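Local coordinates for protein DNA methyltransferase (PDB 4ONQ) that probably methylates cytosine at carbon 5 in DNA, taking the methyl group from S-adenosylmethionine, this chain being its catalytic domain, at residues Lys111-Trp116 and Asn165-Gly170; Gln133-Ile138 and Asn172-Leu177; Ile231-Leu236 and Ile252-Val257. The protein carries 5 engineered substitutions. One frame throughout, in Å; residues are numbered along the deposited sequence.

Interaction 1. Residues Lys111-Trp116 and Asn165-Gly170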
loop_
_atom_site.group_PDB
_atom_site.type_symbol
_atom_site.label_atom_id
_atom_site.label_comp_id
_atom_site.label_asym_id
_atom_site.label_seq_id
_atom_site.Cartn_x
_atom_site.Cartn_y
_atom_site.Cartn_z
ATOM N N LYS A 111 -12.780 19.223 15.601
ATOM C CA LYS A 111 -13.657 19.991 16.433
ATOM C C LYS A 111 -14.587 19.186 17.313
ATOM O O LYS A 111 -15.012 19.638 18.346
ATOM C CB LYS A 111 -14.468 20.909 15.564
ATOM C CG LYS A 111 -15.425 21.743 16.323
ATOM C CD LYS A 111 -16.075 22.739 15.438
ATOM C CE LYS A 111 -17.134 23.525 16.172
ATOM N NZ LYS A 111 -16.667 24.500 17.181
ATOM N N TRP A 112 -14.879 17.975 16.906
ATOM C CA TRP A 112 -15.770 17.116 17.682
ATOM C C TRP A 112 -15.048 15.949 18.344
ATOM O O TRP A 112 -15.682 15.054 18.898
ATOM C CB TRP A 112 -16.932 16.632 16.810
ATOM C CG TRP A 112 -17.623 17.778 16.158
ATOM C CD1 TRP A 112 -17.652 18.074 14.825
ATOM C CD2 TRP A 112 -18.350 18.821 16.818
ATOM N NE1 TRP A 112 -18.362 19.233 14.614
ATOM C CE2 TRP A 112 -18.802 19.709 15.821
ATOM C CE3 TRP A 112 -18.665 19.087 18.155
ATOM C CZ2 TRP A 112 -19.558 20.843 16.121
ATOM C CZ3 TRP A 112 -19.409 20.216 18.452
ATOM C CH2 TRP A 112 -19.845 21.081 17.439
ATOM N N TRP A 113 -13.719 15.966 18.294
ATOM C CA TRP A 113 -12.931 14.919 18.934
ATOM C C TRP A 113 -12.922 15.119 20.449
ATOM O O TRP A 113 -12.437 16.136 20.942
ATOM C CB TRP A 113 -11.499 14.891 18.388
ATOM C CG TRP A 113 -10.880 13.521 18.424
ATOM C CD1 TRP A 113 -10.246 12.931 19.482
ATOM C CD2 TRP A 113 -10.846 12.566 17.353
ATOM N NE1 TRP A 113 -9.825 11.667 19.136
ATOM C CE2 TRP A 113 -10.181 11.418 17.836
ATOM C CE3 TRP A 113 -11.323 12.567 16.035
ATOM C CZ2 TRP A 113 -9.977 10.284 17.051
ATOM C CZ3 TRP A 113 -11.118 11.437 15.252
ATOM C CH2 TRP A 113 -10.450 10.312 15.765
ATOM N N PRO A 114 -13.477 14.154 21.193
ATOM C CA PRO A 114 -13.514 14.260 22.653
ATOM C C PRO A 114 -12.107 14.195 23.237
ATOM O O PRO A 114 -11.261 13.462 22.721
ATOM C CB PRO A 114 -14.309 13.019 23.077
ATOM C CG PRO A 114 -14.996 12.536 21.840
ATOM C CD PRO A 114 -14.105 12.914 20.710
ATOM N N SER A 115 -11.865 14.949 24.303
ATOM C CA SER A 115 -10.564 14.940 24.965
ATOM C C SER A 115 -10.184 13.545 25.473
ATOM O O SER A 115 -9.002 13.228 25.615
ATOM C CB SER A 115 -10.549 15.942 26.122
ATOM O OG SER A 115 -11.574 15.646 27.055
ATOM N N TRP A 116 -11.186 12.713 25.737
ATOM C CA TRP A 116 -10.939 11.382 26.278
ATOM C C TRP A 116 -10.653 10.329 25.205
ATOM O O TRP A 116 -10.418 9.161 25.523
ATOM C CB TRP A 116 -12.095 10.935 27.177
ATOM C CG TRP A 116 -13.449 11.016 26.533
ATOM C CD1 TRP A 116 -14.309 12.072 26.568
ATOM C CD2 TRP A 116 -14.100 9.994 25.767
ATOM N NE1 TRP A 116 -15.455 11.773 25.868
ATOM C CE2 TRP A 116 -15.349 10.504 25.365
ATOM C CE3 TRP A 116 -13.742 8.701 25.377
ATOM C CZ2 TRP A 116 -16.246 9.766 24.595
ATOM C CZ3 TRP A 116 -14.635 7.967 24.612
ATOM C CH2 TRP A 116 -15.874 8.502 24.229
ATOM N N ASN A 165 -12.091 1.724 12.995
ATOM C CA ASN A 165 -11.569 2.993 12.501
ATOM C C ASN A 165 -12.668 4.048 12.363
ATOM O O ASN A 165 -12.840 4.659 11.307
ATOM C CB ASN A 165 -10.815 2.803 11.182
ATOM C CG ASN A 165 -9.352 2.444 11.394
ATOM O OD1 ASN A 165 -8.771 2.761 12.430
ATOM N ND2 ASN A 165 -8.747 1.789 10.406
ATOM N N LEU A 166 -13.418 4.246 13.443
ATOM C CA LEU A 166 -14.462 5.257 13.468
ATOM C C LEU A 166 -13.874 6.596 13.878
ATOM O O LEU A 166 -13.002 6.658 14.735
ATOM C CB LEU A 166 -15.571 4.844 14.427
ATOM C CG LEU A 166 -16.185 3.491 14.082
ATOM C CD1 LEU A 166 -17.182 3.091 15.141
ATOM C CD2 LEU A 166 -16.848 3.525 12.714
ATOM N N VAL A 167 -14.345 7.664 13.248
ATOM C CA VAL A 167 -13.849 8.999 13.533
ATOM C C VAL A 167 -15.017 9.883 13.950
ATOM O O VAL A 167 -16.145 9.662 13.528
ATOM C CB VAL A 167 -13.141 9.598 12.302
ATOM C CG1 VAL A 167 -11.891 8.780 11.956
ATOM C CG2 VAL A 167 -14.093 9.648 11.108
ATOM N N TRP A 168 -14.747 10.875 14.789
ATOM C CA TRP A 168 -15.794 11.779 15.253
ATOM C C TRP A 168 -16.099 12.831 14.203
ATOM O O TRP A 168 -15.188 13.465 13.680
ATOM C CB TRP A 168 -15.400 12.441 16.576
ATOM C CG TRP A 168 -15.184 11.444 17.670
ATOM C CD1 TRP A 168 -14.012 10.812 17.990
ATOM C CD2 TRP A 168 -16.172 10.944 18.580
ATOM N NE1 TRP A 168 -14.212 9.954 19.050
ATOM C CE2 TRP A 168 -15.528 10.017 19.429
ATOM C CE3 TRP A 168 -17.539 11.187 18.759
ATOM C CZ2 TRP A 168 -16.203 9.337 20.443
ATOM C CZ3 TRP A 168 -18.209 10.511 19.764
ATOM C CH2 TRP A 168 -17.538 9.594 20.594
ATOM N N VAL A 169 -17.381 13.003 13.888
ATOM C CA VAL A 169 -17.796 13.975 12.876
ATOM C C VAL A 169 -18.824 14.960 13.416
ATOM O O VAL A 169 -19.238 15.887 12.725
ATOM C CB VAL A 169 -18.369 13.285 11.625
ATOM C CG1 VAL A 169 -17.272 12.506 10.913
ATOM C CG2 VAL A 169 -19.526 12.378 12.006
ATOM N N GLY A 170 -19.234 14.748 14.656
ATOM C CA GLY A 170 -20.152 15.650 15.318
ATOM C C GLY A 170 -20.220 15.230 16.766
ATOM O O GLY A 170 -19.633 14.213 17.139
#
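Trp168 meets Trp113 and Trp116 in an aromatic cluster that packs the loop 111-116 against strand 166-170, one arm of a two-stranded antiparallel hairpin, while Pro114 covers a face of Trp168. The Trp168 side chain leaves the strand toward the loop with CG anti to its carbonyl carbon (chi1 -61°), which places the indole between Pro114, Trp113 and Trp116. Pro114 CD sits almost on the normal of the five-membered ring, 3.3 Å from its centroid, in a CH-pi contact; the compact proline ring presents the polarised C-H of CD to the indole face. Trp113 is met T-shaped, the edge of Trp168 directed at its face with the planes 75° apart, and Trp168 CD1 lies over that face, 3.7 Å from Trp113 CD2. Trp113 has CG anti to its backbone N (chi1 -150°), and this brings the indole alongside the strand, where CZ3 also reaches Val167 CB at 4.0 Å. Trp116 meets the far end of Trp168, CH2 to CZ2. The N-H groups of Trp168 and Trp113 both end on Asp117: Trp168 NE1 donates to OD2 and Trp113 NE1 to the backbone O. Farther along, Val169 and Gly170 form a classic beta bulge opposite Lys173, and Gly170 CA makes a CH-pi contact over one face of the Trp112 ring, 3.4 Å from Trp112 CG.

Interaction 2. Residues Gln133-Ile138 and Asn172-Leu177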
loop_
_atom_site.group_PDB
_atom_site.type_symbol
_atom_site.label_atom_id
_atom_site.label_comp_id
_atom_site.label_asym_id
_atom_site.label_seq_id
_atom_site.Cartn_x
_atom_site.Cartn_y
_atom_site.Cartn_z
ATOM N N GLN A 133 -25.823 0.551 12.681
ATOM C CA GLN A 133 -26.244 -0.020 13.951
ATOM C C GLN A 133 -25.216 0.265 15.041
ATOM O O GLN A 133 -25.553 0.726 16.132
ATOM C CB GLN A 133 -26.460 -1.524 13.786
ATOM C CG GLN A 133 -27.299 -2.159 14.866
ATOM C CD GLN A 133 -26.489 -2.504 16.092
ATOM O OE1 GLN A 133 -26.959 -2.359 17.219
ATOM N NE2 GLN A 133 -25.259 -2.968 15.878
ATOM N N LEU A 134 -23.955 0.007 14.729
ATOM C CA LEU A 134 -22.866 0.242 15.668
ATOM C C LEU A 134 -22.708 1.717 16.049
ATOM O O LEU A 134 -22.580 2.041 17.230
ATOM C CB LEU A 134 -21.563 -0.301 15.085
ATOM C CG LEU A 134 -20.280 -0.008 15.858
ATOM C CD1 LEU A 134 -20.318 -0.632 17.250
ATOM C CD2 LEU A 134 -19.094 -0.519 15.063
ATOM N N THR A 135 -22.716 2.612 15.060
ATOM C CA THR A 135 -22.546 4.033 15.351
ATOM C C THR A 135 -23.758 4.562 16.118
ATOM O O THR A 135 -23.666 5.544 16.855
ATOM C CB THR A 135 -22.286 4.886 14.076
ATOM O OG1 THR A 135 -23.386 4.768 13.159
ATOM C CG2 THR A 135 -21.002 4.458 13.393
ATOM N N ASN A 136 -24.896 3.900 15.937
ATOM C CA ASN A 136 -26.070 4.177 16.748
ATOM C C ASN A 136 -25.831 3.770 18.200
ATOM O O ASN A 136 -26.094 4.543 19.125
ATOM C CB ASN A 136 -27.287 3.451 16.192
ATOM C CG ASN A 136 -28.585 3.959 16.781
ATOM O OD1 ASN A 136 -28.729 5.146 17.065
ATOM N ND2 ASN A 136 -29.540 3.058 16.965
ATOM N N ARG A 137 -25.321 2.555 18.398
ATOM C CA ARG A 137 -24.989 2.094 19.741
ATOM C C ARG A 137 -24.040 3.075 20.426
ATOM O O ARG A 137 -24.199 3.377 21.608
ATOM C CB ARG A 137 -24.376 0.687 19.724
ATOM C CG ARG A 137 -25.282 -0.413 19.164
ATOM C CD ARG A 137 -26.727 -0.283 19.640
ATOM N NE ARG A 137 -26.838 -0.191 21.092
ATOM C CZ ARG A 137 -27.981 0.002 21.743
ATOM N NH1 ARG A 137 -29.122 0.114 21.073
ATOM N NH2 ARG A 137 -27.983 0.079 23.067
ATOM N N ILE A 138 -23.066 3.581 19.674
ATOM C CA ILE A 138 -22.076 4.503 20.229
ATOM C C ILE A 138 -22.718 5.845 20.588
ATOM O O ILE A 138 -22.504 6.386 21.691
ATOM C CB ILE A 138 -20.882 4.684 19.269
ATOM C CG1 ILE A 138 -20.092 3.376 19.186
ATOM C CG2 ILE A 138 -19.978 5.801 19.732
ATOM C CD1 ILE A 138 -18.894 3.447 18.279
ATOM N N ASN A 172 -21.575 13.380 19.761
ATOM C CA ASN A 172 -22.256 12.081 19.825
ATOM C C ASN A 172 -22.267 11.302 18.511
ATOM O O ASN A 172 -22.910 10.255 18.420
ATOM C CB ASN A 172 -23.692 12.216 20.341
ATOM C CG ASN A 172 -23.767 12.852 21.707
ATOM O OD1 ASN A 172 -22.860 12.702 22.520
ATOM N ND2 ASN A 172 -24.861 13.560 21.974
ATOM N N LYS A 173 -21.565 11.799 17.495
ATOM C CA LYS A 173 -21.585 11.144 16.189
ATOM C C LYS A 173 -20.219 10.669 15.719
ATOM O O LYS A 173 -19.350 11.478 15.380
ATOM C CB LYS A 173 -22.193 12.063 15.133
ATOM C CG LYS A 173 -23.578 12.572 15.482
ATOM C CD LYS A 173 -24.252 13.180 14.270
ATOM C CE LYS A 173 -23.424 14.332 13.724
ATOM N NZ LYS A 173 -23.957 14.782 12.416
ATOM N N VAL A 174 -20.035 9.352 15.698
ATOM C CA VAL A 174 -18.883 8.771 15.029
ATOM C C VAL A 174 -19.337 8.208 13.704
ATOM O O VAL A 174 -20.518 7.908 13.512
ATOM C CB VAL A 174 -18.218 7.639 15.835
ATOM C CG1 VAL A 174 -17.528 8.193 17.074
ATOM C CG2 VAL A 174 -19.233 6.576 16.188
ATOM N N ALA A 175 -18.388 8.052 12.791
ATOM C CA ALA A 175 -18.684 7.570 11.454
ATOM C C ALA A 175 -17.514 6.761 10.932
ATOM O O ALA A 175 -16.368 7.005 11.301
ATOM C CB ALA A 175 -18.968 8.744 10.534
ATOM N N PRO A 176 -17.797 5.783 10.074
ATOM C CA PRO A 176 -16.665 5.176 9.371
ATOM C C PRO A 176 -16.074 6.181 8.379
ATOM O O PRO A 176 -16.754 7.142 8.007
ATOM C CB PRO A 176 -17.303 3.999 8.629
ATOM C CG PRO A 176 -18.751 4.404 8.452
ATOM C CD PRO A 176 -19.098 5.237 9.651
ATOM N N LEU A 177 -14.821 5.977 7.982
ATOM C CA LEU A 177 -14.215 6.801 6.947
ATOM C C LEU A 177 -14.995 6.685 5.641
ATOM O O LEU A 177 -15.411 5.593 5.258
ATOM C CB LEU A 177 -12.778 6.352 6.698
ATOM C CG LEU A 177 -11.830 6.474 7.889
ATOM C CD1 LEU A 177 -10.624 5.572 7.676
ATOM C CD2 LEU A 177 -11.410 7.931 8.087
HETATM O O HOH W 1 -22.129 7.985 16.950
#
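Thr135 and Val174 bring together helix 132-143 and strand 173-176, whose short axes approach to 7.8 Å and run nearly antiparallel, at 157° between their N-to-C directions. The nearest CA atoms, those of Thr135 and Val174, are 6.0 Å apart, a close approach that the small threonine and valine side chains permit. No direct hydrogen bond joins the two backbones; a water sits between them instead. It donates to Thr135 O at 2.9 Å and to Asn172 O, and accepts from Val174 N at 2.8 Å, so it links the helix to the strand and also ties the turn residue Asn172 to Val174 of the strand. Asn172 itself has positive phi (67°), a conformation asparagine tolerates well, in the turn between the hairpin strands.

The side chains meet through their methyl groups. In Thr135, OG1 is turned back to the Ala132 carbonyl of its own helix, and CG2, anti to the carbonyl carbon, faces the strand and touches Val174 O at 3.5 Å. The Thr135 and Val174 side chains run antiparallel, alongside each other. Val174 CG2 carries most of the apolar touch: it meets Ile138 CG2 at 3.7 Å and Ile138 CD1 at 3.8 Å, so both ends of the branched isoleucine close on one methyl. Pro176 CD adds a looser touch to Thr135 CG2. Ile138 also packs on Val157 of helix 151-164 and on Leu166, which places this pair in the apolar interior between helices and hairpin. The contact thus divides its chemistry: methyl packing is nondirectional and fills the inner side, whereas the polar link between these two segments runs through a single water, which would probably have to stay bound for the link to persist.

Interaction 3. Residues Ile231-Leu236 and Ile252-Val257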
loop_
_atom_site.group_PDB
_atom_site.type_symbol
_atom_site.label_atom_id
_atom_site.label_comp_id
_atom_site.label_asym_id
_atom_site.label_seq_id
_atom_site.Cartn_x
_atom_site.Cartn_y
_atom_site.Cartn_z
ATOM N N ILE A 231 10.714 3.451 -17.484
ATOM C CA ILE A 231 10.832 2.179 -16.854
ATOM C C ILE A 231 9.784 1.212 -17.385
ATOM O O ILE A 231 8.721 1.613 -17.773
ATOM C CB ILE A 231 10.837 2.368 -15.323
ATOM C CG1 ILE A 231 11.510 1.235 -14.634
ATOM C CG2 ILE A 231 9.470 2.568 -14.737
ATOM C CD1 ILE A 231 11.501 1.435 -13.151
ATOM N N ASN A 232 10.147 -0.055 -17.462
ATOM C CA ASN A 232 9.249 -1.111 -17.872
ATOM C C ASN A 232 8.878 -1.907 -16.656
ATOM O O ASN A 232 9.722 -2.351 -15.965
ATOM C CB ASN A 232 9.957 -2.014 -18.855
ATOM C CG ASN A 232 9.861 -1.539 -20.275
ATOM O OD1 ASN A 232 9.174 -0.609 -20.577
ATOM N ND2 ASN A 232 10.546 -2.208 -21.153
ATOM N N VAL A 233 7.600 -2.076 -16.387
ATOM C CA VAL A 233 7.178 -2.653 -15.121
ATOM C C VAL A 233 6.286 -3.866 -15.319
ATOM O O VAL A 233 5.318 -3.819 -16.079
ATOM C CB VAL A 233 6.393 -1.633 -14.277
ATOM C CG1 VAL A 233 6.057 -2.222 -12.920
ATOM C CG2 VAL A 233 7.185 -0.348 -14.130
ATOM N N LEU A 234 6.618 -4.957 -14.641
ATOM C CA LEU A 234 5.689 -6.064 -14.521
ATOM C C LEU A 234 4.987 -5.926 -13.179
ATOM O O LEU A 234 5.575 -6.196 -12.132
ATOM C CB LEU A 234 6.404 -7.408 -14.616
ATOM C CG LEU A 234 5.469 -8.623 -14.576
ATOM C CD1 LEU A 234 4.377 -8.459 -15.606
ATOM C CD2 LEU A 234 6.217 -9.928 -14.815
ATOM N N SER A 235 3.735 -5.479 -13.212
ATOM C CA SER A 235 2.962 -5.287 -11.993
ATOM C C SER A 235 1.997 -6.447 -11.786
ATOM O O SER A 235 1.024 -6.593 -12.522
ATOM C CB SER A 235 2.196 -3.967 -12.051
ATOM O OG SER A 235 1.657 -3.643 -10.783
ATOM N N LEU A 236 2.276 -7.270 -10.782
ATOM C CA LEU A 236 1.484 -8.469 -10.537
ATOM C C LEU A 236 0.530 -8.231 -9.386
ATOM O O LEU A 236 0.914 -7.631 -8.384
ATOM C CB LEU A 236 2.391 -9.660 -10.225
ATOM C CG LEU A 236 3.393 -10.026 -11.324
ATOM C CD1 LEU A 236 4.304 -11.154 -10.875
ATOM C CD2 LEU A 236 2.652 -10.404 -12.595
ATOM N N ILE A 252 9.032 9.285 -12.136
ATOM C CA ILE A 252 9.687 8.266 -12.936
ATOM C C ILE A 252 8.815 7.923 -14.136
ATOM O O ILE A 252 7.690 7.464 -13.977
ATOM C CB ILE A 252 9.945 6.997 -12.117
ATOM C CG1 ILE A 252 10.798 7.332 -10.887
ATOM C CG2 ILE A 252 10.613 5.947 -12.978
ATOM C CD1 ILE A 252 11.018 6.158 -9.942
ATOM N N PRO A 253 9.304 8.147 -15.326
ATOM C CA PRO A 253 8.472 7.936 -16.486
ATOM C C PRO A 253 8.158 6.477 -16.668
ATOM O O PRO A 253 8.976 5.642 -16.413
ATOM C CB PRO A 253 9.311 8.476 -17.634
ATOM C CG PRO A 253 10.518 9.011 -17.037
ATOM C CD PRO A 253 10.681 8.447 -15.697
ATOM N N LEU A 254 6.963 6.195 -17.128
ATOM C CA LEU A 254 6.570 4.849 -17.372
ATOM C C LEU A 254 6.544 4.556 -18.844
ATOM O O LEU A 254 5.788 5.126 -19.570
ATOM C CB LEU A 254 5.185 4.641 -16.814
ATOM C CG LEU A 254 5.067 4.820 -15.323
ATOM C CD1 LEU A 254 3.638 5.001 -14.928
ATOM C CD2 LEU A 254 5.673 3.662 -14.597
ATOM N N ASN A 255 7.351 3.611 -19.265
ATOM C CA ASN A 255 7.361 3.259 -20.652
ATOM C C ASN A 255 6.495 2.081 -20.967
ATOM O O ASN A 255 5.617 2.169 -21.749
ATOM C CB ASN A 255 8.790 3.030 -21.117
ATOM C CG ASN A 255 8.857 2.414 -22.469
ATOM O OD1 ASN A 255 9.117 1.239 -22.603
ATOM N ND2 ASN A 255 8.624 3.209 -23.491
ATOM N N THR A 256 6.651 1.009 -20.275
ATOM C CA THR A 256 5.690 0.011 -20.517
ATOM C C THR A 256 5.302 -0.606 -19.182
ATOM O O THR A 256 6.149 -0.837 -18.371
ATOM C CB THR A 256 6.273 -0.959 -21.491
ATOM O OG1 THR A 256 5.549 -0.913 -22.716
ATOM C CG2 THR A 256 6.165 -2.306 -20.975
ATOM N N VAL A 257 4.017 -0.794 -18.938
ATOM C CA VAL A 257 3.539 -1.514 -17.766
ATOM C C VAL A 257 2.685 -2.718 -18.123
ATOM O O VAL A 257 1.714 -2.600 -18.799
ATOM C CB VAL A 257 2.713 -0.622 -16.835
ATOM C CG1 VAL A 257 2.099 -1.434 -15.720
ATOM C CG2 VAL A 257 3.553 0.479 -16.263
#
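Ile231 and Leu254 point to one face of a parallel strand pair, with Val233 and Val257, while Asn232 and Thr256 point to the other. On the apolar face the branched side chains touch, beta-branched isoleucine and valine suiting an extended strand: Ile231 CG2 meets Leu254 CD2 and Ile252 CG2, both at 4.0 Å, and Val233 CB meets Val257 CG2. Leu247 of helix 242-249 packs against this face. On the polar face, Asn232 CG is anti to its carbonyl carbon, and chi1 -86° with chi2 -7° brings OD1 toward the neighbouring strand, 3.1 Å from Thr256 CB. Its ND2 is hydrogen-bonded to the carbonyls of Phe304 and Gly306. An alanine at Asn232 would probably leave those two carbonyls without this donor and open a gap beside Thr256. Between the backbones, Val233 N donates to Thr256 O at 2.8 Å and Ile231 N to Pro253 O. A beta bulge lets Ile231 O take Asn255 N at 2.8 Å and, weakly, Thr256 N. The Ser235 side chain, hydrogen-bonded through OG to Glu244 OE2, is about 6 Å from bound sinefungin. Strand 231-236, helix 242-249 and strand 254-260 form a beta-alpha-beta unit of the Rossmann-like fold of class I methyltransferases.

Overall arrangement
Interactions 1 and 2 lie side by side, their centres about 10 Å apart, on the small hairpin of strands 166-170 and 173-176. They touch directly: Trp168 packs on Val174, Leu166 on Ile138, and a probable hydrogen bond runs from Ala175 N to Val167 O. Their segments alternate along the chain, so the loop 111-116 and helix 132-143 come first and the two hairpin strands follow. Interaction 3 comes later in the sequence and lies on the opposite side of the chain's centre, its own centre about 41 and 42 Å from those of interactions 1 and 2, in the seven-stranded mixed sheet beside the bound sinefungin. The hairpin region thus appears to pack apart from that sheet.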